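Local structure of putative aminooxidase (Propionibacterium acnes, 2BA9) at residues Y180-Y184 against S404-E410; L91-G95 against E353-H357; I226-R231 against F259-A265. The protein isomerises polyunsaturated fatty acids, yielding conjugated linoleic acid, and carries a bound flavin-adenine dinucleotide cofactor. All coordinates share one frame. Residue numbers count along the deposited sequence, not the author numbering.

Interaction 1 of 3, residues Y180-Y184 against S404-E410. With NA (sodium ion), chain B; FAD (flavin-adenine dinucleotide), chain D.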
loop_
_atom_site.group_PDB
_atom_site.type_symbol
_atom_site.label_atom_id
_atom_site.label_comp_id
_atom_site.label_asym_id
_atom_site.label_seq_id
_atom_site.Cartn_x
_atom_site.Cartn_y
_atom_site.Cartn_z
ATOM N N TYR A 180 -1.604 6.275 -10.257
ATOM C CA TYR A 180 -1.381 5.354 -9.150
ATOM C C TYR A 180 -1.068 3.961 -9.690
ATOM O O TYR A 180 -0.098 3.335 -9.269
ATOM C CB TYR A 180 -2.598 5.319 -8.219
ATOM C CG TYR A 180 -2.874 6.638 -7.545
ATOM C CD1 TYR A 180 -1.986 7.164 -6.607
ATOM C CD2 TYR A 180 -4.022 7.362 -7.842
ATOM C CE1 TYR A 180 -2.230 8.378 -5.983
ATOM C CE2 TYR A 180 -4.287 8.577 -7.217
ATOM C CZ TYR A 180 -3.386 9.090 -6.292
ATOM O OH TYR A 180 -3.658 10.308 -5.673
ATOM N N VAL A 181 -1.862 3.503 -10.652
ATOM C CA VAL A 181 -1.766 2.119 -11.134
ATOM C C VAL A 181 -0.375 1.861 -11.690
ATOM O O VAL A 181 0.269 0.871 -11.324
ATOM C CB VAL A 181 -2.817 1.803 -12.235
ATOM C CG1 VAL A 181 -2.640 0.341 -12.770
ATOM C CG2 VAL A 181 -4.264 2.077 -11.710
ATOM N N LEU A 182 0.072 2.784 -12.550
ATOM C CA LEU A 182 1.273 2.607 -13.351
ATOM C C LEU A 182 2.585 2.947 -12.613
ATOM O O LEU A 182 3.672 2.563 -13.068
ATOM C CB LEU A 182 1.125 3.372 -14.669
ATOM C CG LEU A 182 0.049 2.750 -15.584
ATOM C CD1 LEU A 182 -0.388 3.692 -16.702
ATOM C CD2 LEU A 182 0.560 1.419 -16.162
ATOM N N LYS A 183 2.477 3.633 -11.474
ATOM C CA LYS A 183 3.609 3.833 -10.557
ATOM C C LYS A 183 3.887 2.583 -9.717
ATOM O O LYS A 183 5.041 2.303 -9.393
ATOM C CB LYS A 183 3.398 5.070 -9.660
ATOM C CG LYS A 183 3.609 6.381 -10.418
ATOM C CD LYS A 183 3.424 7.631 -9.563
ATOM C CE LYS A 183 3.440 8.875 -10.432
ATOM N NZ LYS A 183 4.706 9.029 -11.239
ATOM N N TYR A 184 2.838 1.842 -9.368
ATOM C CA TYR A 184 2.959 0.505 -8.774
ATOM C C TYR A 184 3.206 -0.542 -9.858
ATOM O O TYR A 184 4.320 -1.089 -9.983
ATOM C CB TYR A 184 1.696 0.193 -7.950
ATOM C CG TYR A 184 1.396 -1.268 -7.654
ATOM C CD1 TYR A 184 2.416 -2.203 -7.472
ATOM C CD2 TYR A 184 0.079 -1.705 -7.524
ATOM C CE1 TYR A 184 2.132 -3.516 -7.219
ATOM C CE2 TYR A 184 -0.216 -3.021 -7.248
ATOM C CZ TYR A 184 0.812 -3.927 -7.090
ATOM O OH TYR A 184 0.548 -5.249 -6.818
ATOM N N SER A 404 2.869 9.034 -2.533
ATOM C CA SER A 404 3.499 8.087 -3.441
ATOM C C SER A 404 2.451 7.062 -3.876
ATOM O O SER A 404 1.676 7.309 -4.798
ATOM C CB SER A 404 4.714 7.417 -2.768
ATOM O OG SER A 404 4.371 6.777 -1.534
ATOM N N PHE A 405 2.420 5.922 -3.199
ATOM C CA PHE A 405 1.437 4.893 -3.483
ATOM C C PHE A 405 1.366 3.984 -2.279
ATOM O O PHE A 405 2.324 3.913 -1.504
ATOM C CB PHE A 405 1.832 4.107 -4.735
ATOM C CG PHE A 405 0.874 3.028 -5.082
ATOM C CD1 PHE A 405 -0.336 3.334 -5.691
ATOM C CD2 PHE A 405 1.159 1.703 -4.772
ATOM C CE1 PHE A 405 -1.244 2.328 -6.001
ATOM C CE2 PHE A 405 0.252 0.696 -5.068
ATOM C CZ PHE A 405 -0.943 1.007 -5.696
ATOM N N GLY A 406 0.235 3.302 -2.122
ATOM C CA GLY A 406 0.023 2.381 -1.022
ATOM C C GLY A 406 0.781 1.065 -1.124
ATOM O O GLY A 406 0.175 0.012 -0.969
ATOM N N ASN A 407 2.093 1.107 -1.379
ATOM C CA ASN A 407 2.955 -0.090 -1.227
ATOM C C ASN A 407 4.253 0.242 -0.507
ATOM O O ASN A 407 4.617 1.416 -0.397
ATOM C CB ASN A 407 3.095 -0.908 -2.539
ATOM C CG ASN A 407 4.352 -0.592 -3.402
ATOM O OD1 ASN A 407 5.419 -0.188 -2.935
ATOM N ND2 ASN A 407 4.211 -0.874 -4.697
ATOM N N PHE A 408 4.903 -0.781 0.056
ATOM C CA PHE A 408 5.976 -0.517 1.021
ATOM C C PHE A 408 7.311 -0.147 0.361
ATOM O O PHE A 408 8.134 0.533 0.972
ATOM C CB PHE A 408 6.102 -1.604 2.113
ATOM C CG PHE A 408 6.413 -3.002 1.612
ATOM C CD1 PHE A 408 7.716 -3.380 1.292
ATOM C CD2 PHE A 408 5.419 -3.970 1.580
ATOM C CE1 PHE A 408 8.004 -4.680 0.883
ATOM C CE2 PHE A 408 5.704 -5.270 1.159
ATOM C CZ PHE A 408 7.002 -5.613 0.802
ATOM N N ASP A 409 7.522 -0.526 -0.889
ATOM C CA ASP A 409 8.701 -0.019 -1.584
ATOM C C ASP A 409 8.504 1.440 -1.975
ATOM O O ASP A 409 9.423 2.244 -1.868
ATOM C CB ASP A 409 9.031 -0.845 -2.822
ATOM C CG ASP A 409 10.318 -0.393 -3.481
ATOM O OD1 ASP A 409 11.414 -0.656 -2.914
ATOM O OD2 ASP A 409 10.224 0.241 -4.554
ATOM N N GLU A 410 7.293 1.781 -2.403
ATOM C CA GLU A 410 7.016 3.128 -2.895
ATOM C C GLU A 410 7.166 4.146 -1.785
ATOM O O GLU A 410 7.782 5.200 -1.997
ATOM C CB GLU A 410 5.631 3.226 -3.539
ATOM C CG GLU A 410 5.508 2.498 -4.885
ATOM C CD GLU A 410 6.358 3.112 -6.008
ATOM O OE1 GLU A 410 6.385 4.349 -6.152
ATOM O OE2 GLU A 410 6.992 2.344 -6.773
HETATM NA NA NA B . 7.522 2.256 -9.039
HETATM P PA FAD D . 1.432 2.161 7.379
HETATM O O1A FAD D . 2.014 0.845 6.954
HETATM O O2A FAD D . -0.077 2.231 7.499
HETATM O O5B FAD D . 2.016 2.533 8.823
HETATM C C5B FAD D . 1.632 3.768 9.380
HETATM C C4B FAD D . 2.077 3.846 10.825
HETATM O O4B FAD D . 1.714 5.108 11.347
HETATM C C3B FAD D . 1.429 2.757 11.683
HETATM O O3B FAD D . 2.422 2.041 12.382
HETATM C C2B FAD D . 0.492 3.525 12.585
HETATM O O2B FAD D . 0.241 2.862 13.825
HETATM C C1B FAD D . 1.174 4.904 12.633
HETATM N N9A FAD D . 0.202 5.945 13.011
HETATM C C8A FAD D . -1.013 6.215 12.415
HETATM N N7A FAD D . -1.612 7.238 13.088
HETATM C C5A FAD D . -0.791 7.622 14.105
HETATM C C6A FAD D . -0.896 8.599 15.115
HETATM N N6A FAD D . -1.793 9.626 14.961
HETATM N N1A FAD D . 0.162 8.758 16.005
HETATM C C2A FAD D . 1.278 7.935 15.952
HETATM N N3A FAD D . 1.367 6.973 14.954
HETATM C C4A FAD D . 0.350 6.803 14.063
HETATM N N1 FAD D . 2.629 -3.499 -0.050
HETATM C C2 FAD D . 3.485 -4.002 -1.009
HETATM O O2 FAD D . 4.504 -3.380 -1.308
HETATM N N3 FAD D . 3.178 -5.187 -1.649
HETATM C C4 FAD D . 2.037 -5.884 -1.311
HETATM O O4 FAD D . 1.802 -6.955 -1.893
HETATM C C4X FAD D . 1.175 -5.384 -0.330
HETATM N N5 FAD D . 0.009 -6.043 0.019
HETATM C C5X FAD D . -0.760 -5.643 1.095
HETATM C C6 FAD D . -1.847 -6.407 1.512
HETATM C C7 FAD D . -2.589 -6.011 2.623
HETATM C C7M FAD D . -3.745 -6.868 3.054
HETATM C C8 FAD D . -2.250 -4.846 3.305
HETATM C C8M FAD D . -3.018 -4.374 4.503
HETATM C C9 FAD D . -1.164 -4.086 2.877
HETATM C C9A FAD D . -0.413 -4.467 1.764
HETATM N N10 FAD D . 0.675 -3.704 1.300
HETATM C C10 FAD D . 1.498 -4.191 0.311
HETATM C "C1'" FAD D . 0.773 -2.246 1.601
HETATM C "C2'" FAD D . 1.860 -1.946 2.625
HETATM O "O2'" FAD D . 1.779 -2.804 3.758
HETATM C "C3'" FAD D . 1.715 -0.487 3.028
HETATM O "O3'" FAD D . 1.657 0.325 1.853
HETATM C "C4'" FAD D . 2.858 -0.056 3.934
HETATM O "O4'" FAD D . 2.757 -0.665 5.216
HETATM C "C5'" FAD D . 2.849 1.463 4.031
HETATM O "O5'" FAD D . 3.676 1.883 5.079
HETATM P P FAD D . 3.437 3.331 5.767
HETATM O O1P FAD D . 4.408 3.537 6.914
HETATM O O2P FAD D . 3.577 4.368 4.708
HETATM O O3P FAD D . 1.952 3.303 6.376
HETATM O O HOH W 1 6.840 0.034 -9.306
HETATM O O HOH W 2 7.365 4.642 -8.737
HETATM O O HOH W 3 7.586 2.407 -11.158
#

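Interaction 2 of 3, residues L91-G95 against E353-H357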
loop_
_atom_site.group_PDB
_atom_site.type_symbol
_atom_site.label_atom_id
_atom_site.label_comp_id
_atom_site.label_asym_id
_atom_site.label_seq_id
_atom_site.Cartn_x
_atom_site.Cartn_y
_atom_site.Cartn_z
ATOM N N LEU A 91 -10.481 -18.479 -10.372
ATOM C CA LEU A 91 -11.789 -18.996 -10.024
ATOM C C LEU A 91 -12.857 -18.047 -10.526
ATOM O O LEU A 91 -12.664 -16.837 -10.525
ATOM C CB LEU A 91 -11.958 -19.065 -8.499
ATOM C CG LEU A 91 -10.978 -19.903 -7.687
ATOM C CD1 LEU A 91 -11.357 -19.804 -6.233
ATOM C CD2 LEU A 91 -10.963 -21.347 -8.185
ATOM N N HIS A 92 -13.986 -18.610 -10.928
ATOM C CA HIS A 92 -15.187 -17.832 -11.182
ATOM C C HIS A 92 -15.891 -17.612 -9.850
ATOM O O HIS A 92 -15.550 -18.216 -8.831
ATOM C CB HIS A 92 -16.099 -18.532 -12.203
ATOM C CG HIS A 92 -15.618 -18.420 -13.615
ATOM N ND1 HIS A 92 -15.533 -17.214 -14.274
ATOM C CD2 HIS A 92 -15.216 -19.361 -14.501
ATOM C CE1 HIS A 92 -15.081 -17.414 -15.498
ATOM N NE2 HIS A 92 -14.875 -18.708 -15.661
ATOM N N GLU A 93 -16.874 -16.726 -9.854
ATOM C CA GLU A 93 -17.573 -16.402 -8.627
ATOM C C GLU A 93 -18.339 -17.585 -8.037
ATOM O O GLU A 93 -18.714 -17.535 -6.866
ATOM C CB GLU A 93 -18.519 -15.230 -8.837
ATOM C CG GLU A 93 -19.675 -15.493 -9.772
ATOM C CD GLU A 93 -20.437 -14.233 -10.016
ATOM O OE1 GLU A 93 -21.657 -14.221 -9.814
ATOM O OE2 GLU A 93 -19.787 -13.234 -10.366
ATOM N N ASP A 94 -18.566 -18.627 -8.841
ATOM C CA ASP A 94 -19.196 -19.867 -8.371
ATOM C C ASP A 94 -18.191 -20.955 -7.974
ATOM O O ASP A 94 -18.581 -22.094 -7.698
ATOM C CB ASP A 94 -20.137 -20.422 -9.449
ATOM C CG ASP A 94 -19.391 -20.992 -10.651
ATOM O OD1 ASP A 94 -18.134 -21.002 -10.637
ATOM O OD2 ASP A 94 -20.071 -21.418 -11.619
ATOM N N GLY A 95 -16.903 -20.628 -7.968
ATOM C CA GLY A 95 -15.878 -21.586 -7.550
ATOM C C GLY A 95 -15.256 -22.448 -8.642
ATOM O O GLY A 95 -14.363 -23.255 -8.352
ATOM N N GLU A 353 -17.086 -21.328 1.079
ATOM C CA GLU A 353 -17.817 -22.585 0.938
ATOM C C GLU A 353 -18.105 -22.885 -0.535
ATOM O O GLU A 353 -17.903 -24.006 -1.028
ATOM C CB GLU A 353 -19.103 -22.541 1.729
ATOM C CG GLU A 353 -19.712 -23.910 1.913
ATOM C CD GLU A 353 -21.029 -23.840 2.619
ATOM O OE1 GLU A 353 -21.234 -22.854 3.365
ATOM O OE2 GLU A 353 -21.850 -24.775 2.435
ATOM N N THR A 354 -18.559 -21.862 -1.236
ATOM C CA THR A 354 -18.739 -21.930 -2.678
ATOM C C THR A 354 -17.462 -22.363 -3.416
ATOM O O THR A 354 -17.515 -23.223 -4.318
ATOM C CB THR A 354 -19.251 -20.584 -3.178
ATOM O OG1 THR A 354 -20.570 -20.399 -2.638
ATOM C CG2 THR A 354 -19.260 -20.523 -4.695
ATOM N N PHE A 355 -16.326 -21.810 -3.001
ATOM C CA PHE A 355 -15.025 -22.158 -3.595
ATOM C C PHE A 355 -14.571 -23.584 -3.235
ATOM O O PHE A 355 -13.634 -24.107 -3.863
ATOM C CB PHE A 355 -13.917 -21.150 -3.206
ATOM C CG PHE A 355 -14.221 -19.701 -3.547
ATOM C CD1 PHE A 355 -15.109 -19.355 -4.557
ATOM C CD2 PHE A 355 -13.590 -18.678 -2.850
ATOM C CE1 PHE A 355 -15.361 -18.019 -4.861
ATOM C CE2 PHE A 355 -13.835 -17.334 -3.148
ATOM C CZ PHE A 355 -14.727 -17.008 -4.153
ATOM N N GLY A 356 -15.217 -24.199 -2.235
ATOM C CA GLY A 356 -14.878 -25.557 -1.785
ATOM C C GLY A 356 -13.836 -25.598 -0.681
ATOM O O GLY A 356 -13.208 -26.625 -0.438
ATOM N N HIS A 357 -13.671 -24.479 0.011
ATOM C CA HIS A 357 -12.697 -24.366 1.089
ATOM C C HIS A 357 -13.406 -23.771 2.307
ATOM O O HIS A 357 -13.099 -22.657 2.727
ATOM C CB HIS A 357 -11.520 -23.497 0.639
ATOM C CG HIS A 357 -10.906 -23.927 -0.659
ATOM N ND1 HIS A 357 -10.283 -25.149 -0.820
ATOM C CD2 HIS A 357 -10.818 -23.297 -1.857
ATOM C CE1 HIS A 357 -9.845 -25.251 -2.063
ATOM N NE2 HIS A 357 -10.153 -24.139 -2.711
HETATM O O HOH W 4 -19.507 -24.213 -6.040
HETATM O O HOH W 5 -12.630 -23.530 -6.305
#

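Interaction 3 of 3, residues I226-R231 against F259-A265. With FAD (flavin-adenine dinucleotide), chain D.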
loop_
_atom_site.group_PDB
_atom_site.type_symbol
_atom_site.label_atom_id
_atom_site.label_comp_id
_atom_site.label_asym_id
_atom_site.label_seq_id
_atom_site.Cartn_x
_atom_site.Cartn_y
_atom_site.Cartn_z
ATOM N N ILE A 226 -0.419 10.996 20.743
ATOM C CA ILE A 226 -0.311 12.411 20.399
ATOM C C ILE A 226 -1.693 13.057 20.374
ATOM O O ILE A 226 -2.544 12.684 19.565
ATOM C CB ILE A 226 0.313 12.616 18.994
ATOM C CG1 ILE A 226 1.748 12.080 18.941
ATOM C CG2 ILE A 226 0.261 14.092 18.599
ATOM C CD1 ILE A 226 2.334 12.031 17.541
ATOM N N THR A 227 -1.900 14.039 21.247
ATOM C CA THR A 227 -3.187 14.710 21.362
ATOM C C THR A 227 -3.212 16.071 20.684
ATOM O O THR A 227 -4.290 16.572 20.351
ATOM C CB THR A 227 -3.572 14.869 22.827
ATOM O OG1 THR A 227 -2.593 15.682 23.482
ATOM C CG2 THR A 227 -3.646 13.494 23.508
ATOM N N ARG A 228 -2.036 16.665 20.470
ATOM C CA ARG A 228 -1.942 18.011 19.920
ATOM C C ARG A 228 -0.578 18.281 19.271
ATOM O O ARG A 228 0.458 17.956 19.846
ATOM C CB ARG A 228 -2.210 19.038 21.036
ATOM C CG ARG A 228 -2.567 20.442 20.547
ATOM C CD ARG A 228 -3.404 21.207 21.580
ATOM N NE ARG A 228 -4.439 20.354 22.191
ATOM C CZ ARG A 228 -4.461 19.941 23.469
ATOM N NH1 ARG A 228 -3.521 20.314 24.348
ATOM N NH2 ARG A 228 -5.457 19.153 23.880
ATOM N N ILE A 229 -0.595 18.852 18.065
ATOM C CA ILE A 229 0.606 19.418 17.439
ATOM C C ILE A 229 0.297 20.844 17.003
ATOM O O ILE A 229 -0.669 21.083 16.271
ATOM C CB ILE A 229 1.103 18.611 16.213
ATOM C CG1 ILE A 229 1.504 17.186 16.625
ATOM C CG2 ILE A 229 2.272 19.331 15.542
ATOM C CD1 ILE A 229 1.963 16.303 15.479
ATOM N N THR A 230 1.117 21.783 17.478
ATOM C CA THR A 230 1.037 23.191 17.095
ATOM C C THR A 230 2.401 23.649 16.576
ATOM O O THR A 230 3.446 23.173 17.030
ATOM C CB THR A 230 0.611 24.072 18.277
ATOM O OG1 THR A 230 1.530 23.889 19.364
ATOM C CG2 THR A 230 -0.796 23.709 18.729
ATOM N N ARG A 231 2.389 24.572 15.623
ATOM C CA ARG A 231 3.602 24.929 14.901
ATOM C C ARG A 231 3.773 26.436 14.816
ATOM O O ARG A 231 3.594 27.032 13.757
ATOM C CB ARG A 231 3.582 24.317 13.503
ATOM C CG ARG A 231 3.772 22.822 13.495
ATOM C CD ARG A 231 3.211 22.212 12.239
ATOM N NE ARG A 231 1.760 22.393 12.137
ATOM C CZ ARG A 231 1.050 22.244 11.016
ATOM N NH1 ARG A 231 -0.265 22.425 11.032
ATOM N NH2 ARG A 231 1.646 21.912 9.874
ATOM N N PHE A 259 -4.711 13.815 10.691
ATOM C CA PHE A 259 -3.782 14.806 11.262
ATOM C C PHE A 259 -4.467 16.151 11.453
ATOM O O PHE A 259 -4.150 16.887 12.386
ATOM C CB PHE A 259 -2.555 14.934 10.344
ATOM C CG PHE A 259 -1.667 16.113 10.641
ATOM C CD1 PHE A 259 -0.737 16.065 11.675
ATOM C CD2 PHE A 259 -1.728 17.264 9.854
ATOM C CE1 PHE A 259 0.100 17.162 11.940
ATOM C CE2 PHE A 259 -0.900 18.350 10.115
ATOM C CZ PHE A 259 0.014 18.296 11.160
ATOM N N LEU A 260 -5.424 16.456 10.576
ATOM C CA LEU A 260 -6.218 17.673 10.692
ATOM C C LEU A 260 -6.894 17.777 12.047
ATOM O O LEU A 260 -7.024 18.873 12.601
ATOM C CB LEU A 260 -7.306 17.716 9.617
ATOM C CG LEU A 260 -6.891 17.844 8.154
ATOM C CD1 LEU A 260 -8.136 17.784 7.270
ATOM C CD2 LEU A 260 -6.110 19.143 7.925
ATOM N N ASP A 261 -7.319 16.632 12.575
ATOM C CA ASP A 261 -8.110 16.593 13.805
ATOM C C ASP A 261 -7.310 16.832 15.096
ATOM O O ASP A 261 -7.916 17.005 16.150
ATOM C CB ASP A 261 -8.847 15.246 13.925
ATOM C CG ASP A 261 -9.858 15.011 12.809
ATOM O OD1 ASP A 261 -10.275 15.974 12.131
ATOM O OD2 ASP A 261 -10.237 13.834 12.618
ATOM N N TYR A 262 -5.979 16.817 15.029
ATOM C CA TYR A 262 -5.154 17.056 16.227
ATOM C C TYR A 262 -3.994 18.046 16.012
ATOM O O TYR A 262 -3.003 18.053 16.757
ATOM C CB TYR A 262 -4.648 15.726 16.807
ATOM C CG TYR A 262 -3.770 14.901 15.884
ATOM C CD1 TYR A 262 -2.392 15.098 15.838
ATOM C CD2 TYR A 262 -4.318 13.905 15.086
ATOM C CE1 TYR A 262 -1.590 14.336 15.006
ATOM C CE2 TYR A 262 -3.528 13.140 14.261
ATOM C CZ TYR A 262 -2.162 13.355 14.219
ATOM O OH TYR A 262 -1.371 12.587 13.385
ATOM N N SER A 263 -4.140 18.896 15.000
ATOM C CA SER A 263 -3.122 19.867 14.660
ATOM C C SER A 263 -3.755 21.225 14.470
ATOM O O SER A 263 -4.973 21.333 14.332
ATOM C CB SER A 263 -2.412 19.457 13.371
ATOM O OG SER A 263 -3.302 19.492 12.274
ATOM N N ASP A 264 -2.906 22.250 14.469
ATOM C CA ASP A 264 -3.272 23.608 14.040
ATOM C C ASP A 264 -3.198 23.681 12.512
ATOM O O ASP A 264 -2.500 24.522 11.943
ATOM C CB ASP A 264 -2.336 24.651 14.674
ATOM C CG ASP A 264 -0.858 24.400 14.357
ATOM O OD1 ASP A 264 -0.533 23.348 13.779
ATOM O OD2 ASP A 264 -0.011 25.242 14.705
ATOM N N ALA A 265 -3.905 22.771 11.851
ATOM C CA ALA A 265 -3.890 22.687 10.392
ATOM C C ALA A 265 -4.269 24.033 9.776
ATOM O O ALA A 265 -5.218 24.690 10.225
ATOM C CB ALA A 265 -4.844 21.599 9.915
HETATM P PA FAD D . 1.432 2.161 7.379
HETATM O O1A FAD D . 2.014 0.845 6.954
HETATM O O2A FAD D . -0.077 2.231 7.499
HETATM O O5B FAD D . 2.016 2.533 8.823
HETATM C C5B FAD D . 1.632 3.768 9.380
HETATM C C4B FAD D . 2.077 3.846 10.825
HETATM O O4B FAD D . 1.714 5.108 11.347
HETATM C C3B FAD D . 1.429 2.757 11.683
HETATM O O3B FAD D . 2.422 2.041 12.382
HETATM C C2B FAD D . 0.492 3.525 12.585
HETATM O O2B FAD D . 0.241 2.862 13.825
HETATM C C1B FAD D . 1.174 4.904 12.633
HETATM N N9A FAD D . 0.202 5.945 13.011
HETATM C C8A FAD D . -1.013 6.215 12.415
HETATM N N7A FAD D . -1.612 7.238 13.088
HETATM C C5A FAD D . -0.791 7.622 14.105
HETATM C C6A FAD D . -0.896 8.599 15.115
HETATM N N6A FAD D . -1.793 9.626 14.961
HETATM N N1A FAD D . 0.162 8.758 16.005
HETATM C C2A FAD D . 1.278 7.935 15.952
HETATM N N3A FAD D . 1.367 6.973 14.954
HETATM C C4A FAD D . 0.350 6.803 14.063
HETATM N N1 FAD D . 2.629 -3.499 -0.050
HETATM C C2 FAD D . 3.485 -4.002 -1.009
HETATM O O2 FAD D . 4.504 -3.380 -1.308
HETATM N N3 FAD D . 3.178 -5.187 -1.649
HETATM C C4 FAD D . 2.037 -5.884 -1.311
HETATM O O4 FAD D . 1.802 -6.955 -1.893
HETATM C C4X FAD D . 1.175 -5.384 -0.330
HETATM N N5 FAD D . 0.009 -6.043 0.019
HETATM C C5X FAD D . -0.760 -5.643 1.095
HETATM C C6 FAD D . -1.847 -6.407 1.512
HETATM C C7 FAD D . -2.589 -6.011 2.623
HETATM C C7M FAD D . -3.745 -6.868 3.054
HETATM C C8 FAD D . -2.250 -4.846 3.305
HETATM C C8M FAD D . -3.018 -4.374 4.503
HETATM C C9 FAD D . -1.164 -4.086 2.877
HETATM C C9A FAD D . -0.413 -4.467 1.764
HETATM N N10 FAD D . 0.675 -3.704 1.300
HETATM C C10 FAD D . 1.498 -4.191 0.311
HETATM C "C1'" FAD D . 0.773 -2.246 1.601
HETATM C "C2'" FAD D . 1.860 -1.946 2.625
HETATM O "O2'" FAD D . 1.779 -2.804 3.758
HETATM C "C3'" FAD D . 1.715 -0.487 3.028
HETATM O "O3'" FAD D . 1.657 0.325 1.853
HETATM C "C4'" FAD D . 2.858 -0.056 3.934
HETATM O "O4'" FAD D . 2.757 -0.665 5.216
HETATM C "C5'" FAD D . 2.849 1.463 4.031
HETATM O "O5'" FAD D . 3.676 1.883 5.079
HETATM P P FAD D . 3.437 3.331 5.767
HETATM O O1P FAD D . 4.408 3.537 6.914
HETATM O O2P FAD D . 3.577 4.368 4.708
HETATM O O3P FAD D . 1.952 3.303 6.376
#

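Interaction 1 of 3, residues Y180-Y184 against S404-E410
Helix 178-184 packs here against the loop and N-capped first turn of helix 408-423, a part of this flavin-containing amine oxidoreductase fold that meets the FAD. F405 has the largest buried area of the contact. Its ring packs against Y180 and Y184, one helical turn apart. CB of Y184 sits over one face of the F405 ring, 3.6 Å from the ring centroid, a CH-pi contact. Their closest atoms are Y184 CB and F405 CE2, 3.3 Å apart. The two rings are near parallel, with planes at 27°. They are slid apart, with centroids at 5.2 Å, so they barely overlap. Nearer the start of the helix segment, F405 CD1 touches Y180 O at 3.6 Å and Y180 CB at 3.9 Å. The Y180 ring turns its edge to S404 O, with CD1 at 4.1 Å. The phenol ends of both tyrosines are satisfied elsewhere: Y180 bonds to Y384, and Y184 to P164 O.

No hydrogen bond links the segments directly. A sodium ion does instead. It takes K183 O at 2.5 Å, E410 OE2 at 2.3 Å and three waters. E410 OE1 is held by N131 ND2 and by one of these waters. The ion explains why K183 O and E410 OE2 can approach to 3.3 Å.

N407 is the N-cap: its OD1 accepts from E410 N at 2.8 Å. Its ND2 also lies 3.6 Å from Y184 CD1. The same helix start lies beside the cofactor: F408 N donates to FAD O2 at 3.0 Å.

Interaction 2 of 3, residues L91-G95 against E353-H357
F355 turns one ring face to L91. The methyl carbon L91 CD1 lies 4.2 Å from the ring centroid of F355, 20° off the normal, which makes a CH-pi contact. The closest atoms of this pair are L91 CD1 and F355 CG, at 3.9 Å. The ring edge meets the backbone of the other segment, with F355 CE1 3.9 Å from E93 O. G95 CA also packs on F355 CD1, at 3.8 Å. Beyond the segments, V310 and Y313 of strand 310-315 touch F355 too.

The segment 91-95 holds the turn of a beta hairpin. It is a type I turn from H92 to G95, closed by G95 N to H92 O at 2.9 Å, and it joins antiparallel strands 88-91 and 97-98. It packs on the C-terminal end of helix 341-355, which finishes in a Schellman motif at G356. G95 has positive phi and comes close to the helix end. A CB here would clash with T354 O.

The segments share no direct hydrogen bond. Two waters bridge their carbonyls instead. Water 4 donates to D94 O and T354 O, both at 2.8 Å. Water 5 donates to G95 O and F355 O, both at 2.7 Å. Alongside, T354 CG2 rests 3.5 Å from D94 O and 3.7 Å from E93 O.

Interaction 3 of 3, residues I226-R231 against F259-A265
I226 opens the segment with its CB toward the partner. Its CG2 touches Y262 CD1 at 4.0 Å. The CA-to-CB bond of T227 points away, yet T227 O lies 3.7 Å from Y262 CB. T227 and R228 form a classic beta bulge opposite H239 of the next strand. R228 makes a CA-H...O contact to Y262 O, with CA and O 3.3 Å apart.

I229 is the centre of the pairing. Its N donates to Y262 O at 2.9 Å, and its O accepts from D264 N at 3.1 Å. This is a single parallel bridge with S263. I229 CD1 touches the edges of two aromatic rings, 4.1 Å from F259 CE1 and 4.1 Å from Y262 CE1. T230 lies next to the D264 carboxylate, with CA 3.3 Å from OD2.

R231 wraps that carboxylate. Its N donates to D264 OD2 at 2.7 Å. NE and NH1 both reach D264 OD1, at 3.0 and 2.9 Å, in a salt bridge. F259 CZ lies over one guanidinium face, 4.1 Å from R231 CZ. The charges are shared further: R231 also pairs with E269, and D264 with R394.

Y262 belongs to the FAD pocket, its OH 3.4 Å from FAD N6A. Strand 226-230 begins the three-stranded antiparallel meander that precedes strand 249-252 of the parallel sheet, an arrangement typical of the Rossmann-type FAD-binding domain.

Overall arrangement
Interactions 1 and 3 meet the same FAD at different parts of the molecule. Interaction 1 touches the flavin ring and ribityl chain. Interaction 3 approaches the adenine. Their centres are 27 Å apart and their nearest atoms about 15 Å, so the cofactor spans a gap that the segments do not close. Interaction 2 is not part of this pocket. Its centre is 30 Å from that of interaction 1 and 47 Å from that of interaction 3, and it lies across the chain's centre from interaction 3. Along the chain, 226-231 and 259-265 are nested inside the loops closed by both other contacts, while interactions 1 and 2 cross.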